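Local coordinates for uncharacterized protein (Bacteroides eggerthii DSM 20697, PDB 4ECO) that is of unknown function but folds as a leucine-rich repeat protein and so probably binds other proteins, at residues Pro347-Leu358 / Pro369-Glu380. Numbering follows the deposited sequence.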
ATOM      1  N   PRO A 347     -16.280  -8.541  10.238  1.00 52.22           N
ATOM      2  CA  PRO A 347     -16.184  -8.764  11.695  1.00 53.11           C
ATOM      3  C   PRO A 347     -15.205  -7.734  12.307  1.00 56.91           C
ATOM      4  O   PRO A 347     -14.310  -7.258  11.595  1.00 55.28           O
ATOM      5  CB  PRO A 347     -15.682 -10.214  11.799  1.00 54.69           C
ATOM      6  CG  PRO A 347     -15.925 -10.819  10.425  1.00 58.49           C
ATOM      7  CD  PRO A 347     -15.734  -9.686   9.482  1.00 53.18           C
ATOM      8  N   ALA A 348     -15.403  -7.333  13.586  1.00 54.58           N
ATOM      9  CA  ALA A 348     -14.564  -6.301  14.227  1.00 53.98           C
ATOM     10  C   ALA A 348     -13.505  -6.873  15.184  1.00 57.48           C
ATOM     11  O   ALA A 348     -13.752  -7.884  15.838  1.00 59.51           O
ATOM     12  CB  ALA A 348     -15.444  -5.328  14.995  1.00 55.61           C
ATOM     13  N   PHE A 349     -12.341  -6.196  15.285  1.00 50.86           N
ATOM     14  CA  PHE A 349     -11.257  -6.558  16.220  1.00 50.37           C
ATOM     15  C   PHE A 349     -11.487  -5.935  17.618  1.00 56.86           C
ATOM     16  O   PHE A 349     -11.153  -6.540  18.649  1.00 56.79           O
ATOM     17  CB  PHE A 349      -9.891  -6.079  15.687  1.00 49.89           C
ATOM     18  CG  PHE A 349      -9.401  -6.728  14.419  1.00 48.77           C
ATOM     19  CD1 PHE A 349      -8.623  -7.879  14.465  1.00 51.63           C
ATOM     20  CD2 PHE A 349      -9.696  -6.177  13.178  1.00 47.55           C
ATOM     21  CE1 PHE A 349      -8.179  -8.485  13.289  1.00 51.15           C
ATOM     22  CE2 PHE A 349      -9.261  -6.791  12.004  1.00 49.05           C
ATOM     23  CZ  PHE A 349      -8.504  -7.937  12.066  1.00 47.89           C
ATOM     24  N   GLY A 350     -12.000  -4.696  17.607  1.00 54.25           N
ATOM     25  CA  GLY A 350     -12.228  -3.871  18.783  1.00 55.99           C
ATOM     26  C   GLY A 350     -11.273  -2.694  18.811  1.00 61.00           C
ATOM     27  O   GLY A 350     -10.209  -2.748  18.185  1.00 59.67           O
ATOM     28  N   SER A 351     -11.655  -1.617  19.532  1.00 59.27           N
ATOM     29  CA  SER A 351     -10.871  -0.378  19.700  1.00 58.84           C
ATOM     30  C   SER A 351      -9.503  -0.641  20.342  1.00 62.88           C
ATOM     31  O   SER A 351      -8.549   0.087  20.072  1.00 61.66           O
ATOM     32  CB  SER A 351     -11.622   0.624  20.576  1.00 64.89           C
ATOM     33  OG  SER A 351     -13.033   0.555  20.467  1.00 81.38           O
ATOM     34  N   GLU A 352      -9.435  -1.660  21.225  1.00 60.75           N
ATOM     35  CA  GLU A 352      -8.260  -2.108  21.985  1.00 61.22           C
ATOM     36  C   GLU A 352      -7.076  -2.488  21.071  1.00 62.17           C
ATOM     37  O   GLU A 352      -5.919  -2.288  21.467  1.00 60.37           O
ATOM     38  CB  GLU A 352      -8.598  -3.308  22.874  1.00 64.06           C
ATOM     39  CG  GLU A 352      -9.677  -3.023  23.905  1.00 81.53           C
ATOM     40  CD  GLU A 352     -11.057  -2.705  23.352  1.00115.21           C
ATOM     41  OE1 GLU A 352     -11.416  -3.216  22.262  1.00103.53           O
ATOM     42  OE2 GLU A 352     -11.773  -1.911  24.001  1.00124.16           O
ATOM     43  N   ILE A 353      -7.361  -3.057  19.870  1.00 56.75           N
ATOM     44  CA  ILE A 353      -6.348  -3.437  18.879  1.00 54.49           C
ATOM     45  C   ILE A 353      -6.052  -2.165  18.085  1.00 55.92           C
ATOM     46  O   ILE A 353      -6.954  -1.599  17.475  1.00 56.30           O
ATOM     47  CB  ILE A 353      -6.816  -4.657  18.025  1.00 56.70           C
ATOM     48  CG1 ILE A 353      -6.700  -5.958  18.861  1.00 57.06           C
ATOM     49  CG2 ILE A 353      -6.037  -4.769  16.694  1.00 55.26           C
ATOM     50  CD1 ILE A 353      -7.665  -7.027  18.516  1.00 59.90           C
ATOM     51  N   LYS A 354      -4.808  -1.678  18.179  1.00 49.94           N
ATOM     52  CA  LYS A 354      -4.367  -0.430  17.577  1.00 48.26           C
ATOM     53  C   LYS A 354      -3.575  -0.672  16.291  1.00 52.10           C
ATOM     54  O   LYS A 354      -2.451  -1.167  16.344  1.00 53.05           O
ATOM     55  CB  LYS A 354      -3.514   0.367  18.586  1.00 49.93           C
ATOM     56  CG  LYS A 354      -4.220   0.707  19.887  1.00 50.76           C
ATOM     57  CD  LYS A 354      -5.279   1.781  19.709  1.00 58.55           C
ATOM     58  CE  LYS A 354      -6.014   2.020  20.997  1.00 66.27           C
ATOM     59  NZ  LYS A 354      -7.201   2.870  20.773  1.00 78.28           N
ATOM     60  N   LEU A 355      -4.154  -0.323  15.137  1.00 47.49           N
ATOM     61  CA  LEU A 355      -3.462  -0.503  13.867  1.00 46.36           C
ATOM     62  C   LEU A 355      -2.682   0.765  13.453  1.00 49.88           C
ATOM     63  O   LEU A 355      -3.173   1.886  13.604  1.00 48.02           O
ATOM     64  CB  LEU A 355      -4.438  -0.911  12.740  1.00 45.56           C
ATOM     65  CG  LEU A 355      -5.187  -2.240  12.910  1.00 50.57           C
ATOM     66  CD1 LEU A 355      -6.209  -2.418  11.833  1.00 49.72           C
ATOM     67  CD2 LEU A 355      -4.246  -3.435  12.891  1.00 53.59           C
ATOM     68  N   ALA A 356      -1.461   0.558  12.931  1.00 47.79           N
ATOM     69  CA  ALA A 356      -0.573   1.584  12.365  1.00 48.34           C
ATOM     70  C   ALA A 356      -0.730   1.614  10.831  1.00 52.64           C
ATOM     71  O   ALA A 356      -0.544   2.648  10.190  1.00 51.94           O
ATOM     72  CB  ALA A 356       0.864   1.294  12.747  1.00 49.40           C
ATOM     73  N   SER A 357      -1.101   0.459  10.260  1.00 49.18           N
ATOM     74  CA  SER A 357      -1.380   0.257   8.843  1.00 46.77           C
ATOM     75  C   SER A 357      -2.670  -0.485   8.692  1.00 46.63           C
ATOM     76  O   SER A 357      -2.902  -1.431   9.419  1.00 48.19           O
ATOM     77  CB  SER A 357      -0.246  -0.519   8.162  1.00 49.45           C
ATOM     78  OG  SER A 357       0.897   0.272   7.866  1.00 57.85           O
ATOM     79  N   LEU A 358      -3.492  -0.083   7.740  1.00 40.00           N
ATOM     80  CA  LEU A 358      -4.722  -0.773   7.364  1.00 37.94           C
ATOM     81  C   LEU A 358      -4.985  -0.494   5.893  1.00 40.01           C
ATOM     82  O   LEU A 358      -4.994   0.646   5.450  1.00 37.85           O
ATOM     83  CB  LEU A 358      -5.920  -0.411   8.251  1.00 38.15           C
ATOM     84  CG  LEU A 358      -7.249  -1.129   7.979  1.00 42.02           C
ATOM     85  CD1 LEU A 358      -7.152  -2.634   8.269  1.00 42.22           C
ATOM     86  CD2 LEU A 358      -8.364  -0.491   8.774  1.00 42.58           C
ATOM     87  N   PRO A 369     -17.652  -1.945  10.650  1.00 58.16           N
ATOM     88  CA  PRO A 369     -18.381  -1.825  11.933  1.00 59.46           C
ATOM     89  C   PRO A 369     -17.850  -0.726  12.819  1.00 64.72           C
ATOM     90  O   PRO A 369     -16.709  -0.290  12.647  1.00 64.62           O
ATOM     91  CB  PRO A 369     -18.168  -3.188  12.599  1.00 61.39           C
ATOM     92  CG  PRO A 369     -16.916  -3.691  12.007  1.00 64.48           C
ATOM     93  CD  PRO A 369     -16.933  -3.232  10.572  1.00 59.03           C
ATOM     94  N   ALA A 370     -18.688  -0.307  13.778  1.00 63.19           N
ATOM     95  CA  ALA A 370     -18.418   0.775  14.734  1.00 64.20           C
ATOM     96  C   ALA A 370     -17.135   0.537  15.536  1.00 69.07           C
ATOM     97  O   ALA A 370     -16.387   1.492  15.794  1.00 70.12           O
ATOM     98  CB  ALA A 370     -19.595   0.924  15.682  1.00 66.33           C
ATOM     99  N   ASN A 371     -16.865  -0.729  15.873  1.00 63.35           N
ATOM    100  CA  ASN A 371     -15.704  -1.058  16.673  1.00 62.72           C
ATOM    101  C   ASN A 371     -14.650  -1.812  15.885  1.00 63.54           C
ATOM    102  O   ASN A 371     -13.910  -2.631  16.458  1.00 64.38           O
ATOM    103  CB  ASN A 371     -16.152  -1.900  17.875  1.00 67.39           C
ATOM    104  CG  ASN A 371     -15.493  -1.454  19.152  1.00 88.65           C
ATOM    105  OD1 ASN A 371     -15.235  -0.256  19.351  1.00 82.21           O
ATOM    106  ND2 ASN A 371     -15.251  -2.397  20.077  1.00 77.59           N
ATOM    107  N   PHE A 372     -14.543  -1.524  14.573  1.00 54.95           N
ATOM    108  CA  PHE A 372     -13.636  -2.276  13.719  1.00 51.20           C
ATOM    109  C   PHE A 372     -12.231  -2.386  14.326  1.00 56.97           C
ATOM    110  O   PHE A 372     -11.735  -3.510  14.479  1.00 57.18           O
ATOM    111  CB  PHE A 372     -13.561  -1.715  12.310  1.00 50.22           C
ATOM    112  CG  PHE A 372     -12.726  -2.618  11.442  1.00 49.50           C
ATOM    113  CD1 PHE A 372     -13.169  -3.905  11.118  1.00 51.28           C
ATOM    114  CD2 PHE A 372     -11.470  -2.215  10.998  1.00 49.58           C
ATOM    115  CE1 PHE A 372     -12.375  -4.766  10.353  1.00 50.84           C
ATOM    116  CE2 PHE A 372     -10.678  -3.074  10.222  1.00 50.86           C
ATOM    117  CZ  PHE A 372     -11.137  -4.343   9.904  1.00 49.00           C
ATOM    118  N   CYS A 373     -11.623  -1.233  14.714  1.00 53.82           N
ATOM    119  CA  CYS A 373     -10.293  -1.181  15.322  1.00 53.63           C
ATOM    120  C   CYS A 373      -9.993   0.200  15.914  1.00 58.54           C
ATOM    121  O   CYS A 373     -10.739   1.155  15.703  1.00 58.30           O
ATOM    122  CB  CYS A 373      -9.236  -1.545  14.285  1.00 52.44           C
ATOM    123  SG  CYS A 373      -9.051  -0.315  12.973  1.00 55.07           S
ATOM    124  N   GLY A 374      -8.851   0.283  16.600  1.00 55.06           N
ATOM    125  CA  GLY A 374      -8.260   1.504  17.117  1.00 54.83           C
ATOM    126  C   GLY A 374      -7.076   1.837  16.228  1.00 57.92           C
ATOM    127  O   GLY A 374      -6.834   1.136  15.236  1.00 54.97           O
ATOM    128  N   PHE A 375      -6.335   2.913  16.550  1.00 55.97           N
ATOM    129  CA  PHE A 375      -5.178   3.300  15.746  1.00 54.85           C
ATOM    130  C   PHE A 375      -4.032   3.874  16.603  1.00 58.66           C
ATOM    131  O   PHE A 375      -4.271   4.577  17.578  1.00 59.33           O
ATOM    132  CB  PHE A 375      -5.575   4.333  14.665  1.00 56.13           C
ATOM    133  CG  PHE A 375      -6.687   3.939  13.712  1.00 57.07           C
ATOM    134  CD1 PHE A 375      -6.415   3.203  12.564  1.00 58.76           C
ATOM    135  CD2 PHE A 375      -8.003   4.326  13.952  1.00 58.99           C
ATOM    136  CE1 PHE A 375      -7.449   2.817  11.703  1.00 58.64           C
ATOM    137  CE2 PHE A 375      -9.030   3.955  13.080  1.00 60.44           C
ATOM    138  CZ  PHE A 375      -8.745   3.206  11.963  1.00 57.37           C
ATOM    139  N   THR A 376      -2.788   3.602  16.193  1.00 55.38           N
ATOM    140  CA  THR A 376      -1.571   4.133  16.820  1.00 56.20           C
ATOM    141  C   THR A 376      -1.369   5.590  16.346  1.00 64.31           C
ATOM    142  O   THR A 376      -1.852   5.947  15.269  1.00 64.00           O
ATOM    143  CB  THR A 376      -0.340   3.244  16.495  1.00 57.81           C
ATOM    144  OG1 THR A 376       0.198   3.557  15.204  1.00 56.56           O
ATOM    145  CG2 THR A 376      -0.624   1.752  16.617  1.00 53.77           C
ATOM    146  N   GLU A 377      -0.624   6.419  17.112  1.00 64.13           N
ATOM    147  CA  GLU A 377      -0.346   7.823  16.757  1.00 64.62           C
ATOM    148  C   GLU A 377       0.616   7.922  15.552  1.00 68.26           C
ATOM    149  O   GLU A 377       0.897   9.027  15.081  1.00 69.38           O
ATOM    150  CB  GLU A 377       0.255   8.599  17.954  1.00 67.73           C
ATOM    151  CG  GLU A 377      -0.433   8.401  19.302  1.00 83.91           C
ATOM    152  CD  GLU A 377       0.135   7.285  20.165  1.00115.73           C
ATOM    153  OE1 GLU A 377       0.656   6.284  19.613  1.00103.14           O
ATOM    154  OE2 GLU A 377       0.034   7.408  21.409  1.00118.46           O
ATOM    155  N   GLN A 378       1.082   6.768  15.033  1.00 63.29           N
ATOM    156  CA  GLN A 378       2.059   6.687  13.944  1.00 62.37           C
ATOM    157  C   GLN A 378       1.408   6.440  12.556  1.00 63.70           C
ATOM    158  O   GLN A 378       2.142   6.348  11.562  1.00 62.83           O
ATOM    159  CB  GLN A 378       3.104   5.565  14.225  1.00 64.09           C
ATOM    160  CG  GLN A 378       3.531   5.364  15.690  1.00 82.69           C
ATOM    161  CD  GLN A 378       3.927   6.636  16.408  1.00108.91           C
ATOM    162  OE1 GLN A 378       4.574   7.540  15.846  1.00105.03           O
ATOM    163  NE2 GLN A 378       3.520   6.735  17.676  1.00100.52           N
ATOM    164  N   VAL A 379       0.050   6.344  12.486  1.00 57.75           N
ATOM    165  CA  VAL A 379      -0.709   6.118  11.241  1.00 54.79           C
ATOM    166  C   VAL A 379      -0.445   7.242  10.245  1.00 59.24           C
ATOM    167  O   VAL A 379      -0.627   8.424  10.556  1.00 60.53           O
ATOM    168  CB  VAL A 379      -2.230   5.976  11.475  1.00 56.78           C
ATOM    169  CG1 VAL A 379      -2.983   5.855  10.158  1.00 54.69           C
ATOM    170  CG2 VAL A 379      -2.546   4.806  12.388  1.00 57.17           C
ATOM    171  N   GLU A 380      -0.017   6.868   9.055  1.00 54.72           N
ATOM    172  CA  GLU A 380       0.219   7.853   8.006  1.00 53.50           C
ATOM    173  C   GLU A 380      -0.976   7.807   7.054  1.00 54.64           C
ATOM    174  O   GLU A 380      -1.780   8.737   7.059  1.00 53.05           O
ATOM    175  CB  GLU A 380       1.564   7.620   7.272  1.00 54.52           C
ATOM    176  CG  GLU A 380       2.026   8.848   6.502  1.00 65.16           C
ATOM    177  CD  GLU A 380       3.057   8.699   5.396  1.00 77.14           C
ATOM    178  OE1 GLU A 380       3.459   7.553   5.091  1.00 59.83           O
ATOM    179  OE2 GLU A 380       3.454   9.743   4.823  1.00 61.25           O
TER
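Gly-374 pairs with both neighbours of Lys-354 in parallel ladder fashion: its N-H meets Ile-353 O at 2.8 Å, and its O accepts from Leu-355 N at 3.1 Å. Leu-355 O then takes Thr-376 N, also at 3.1 Å. Glycine suits position 374 because a side chain would run into Ser-351 O. At the type I turn from Pro-369 to Phe-372, just before strand 373-375, Phe-372 O accepts one good bond from Phe-349 N (2.9 Å) and a weak one from Gly-350 N, which also makes a weak bond to Asn-371 O.

Beside this backbone lies the apolar layer. With CG opposite the backbone N, the chi1 of -174° brings the Phe-372 ring back to Phe-349 and Leu-358: the edge of Phe-349 meets its face in an offset edge-to-face pair, planes at 80°, and Leu-358 CD2 touches its rim. An alanine in place of Phe-372 would probably take the aromatic face from the Phe-349 edge and one neighbour from Leu-358, opening a gap between them. Leu-355 CD1 packs on Cys-373 SG. Stacked coils with parallel strands and inward-facing leucine and phenylalanine side chains are characteristic of the leucine-rich repeat solenoid.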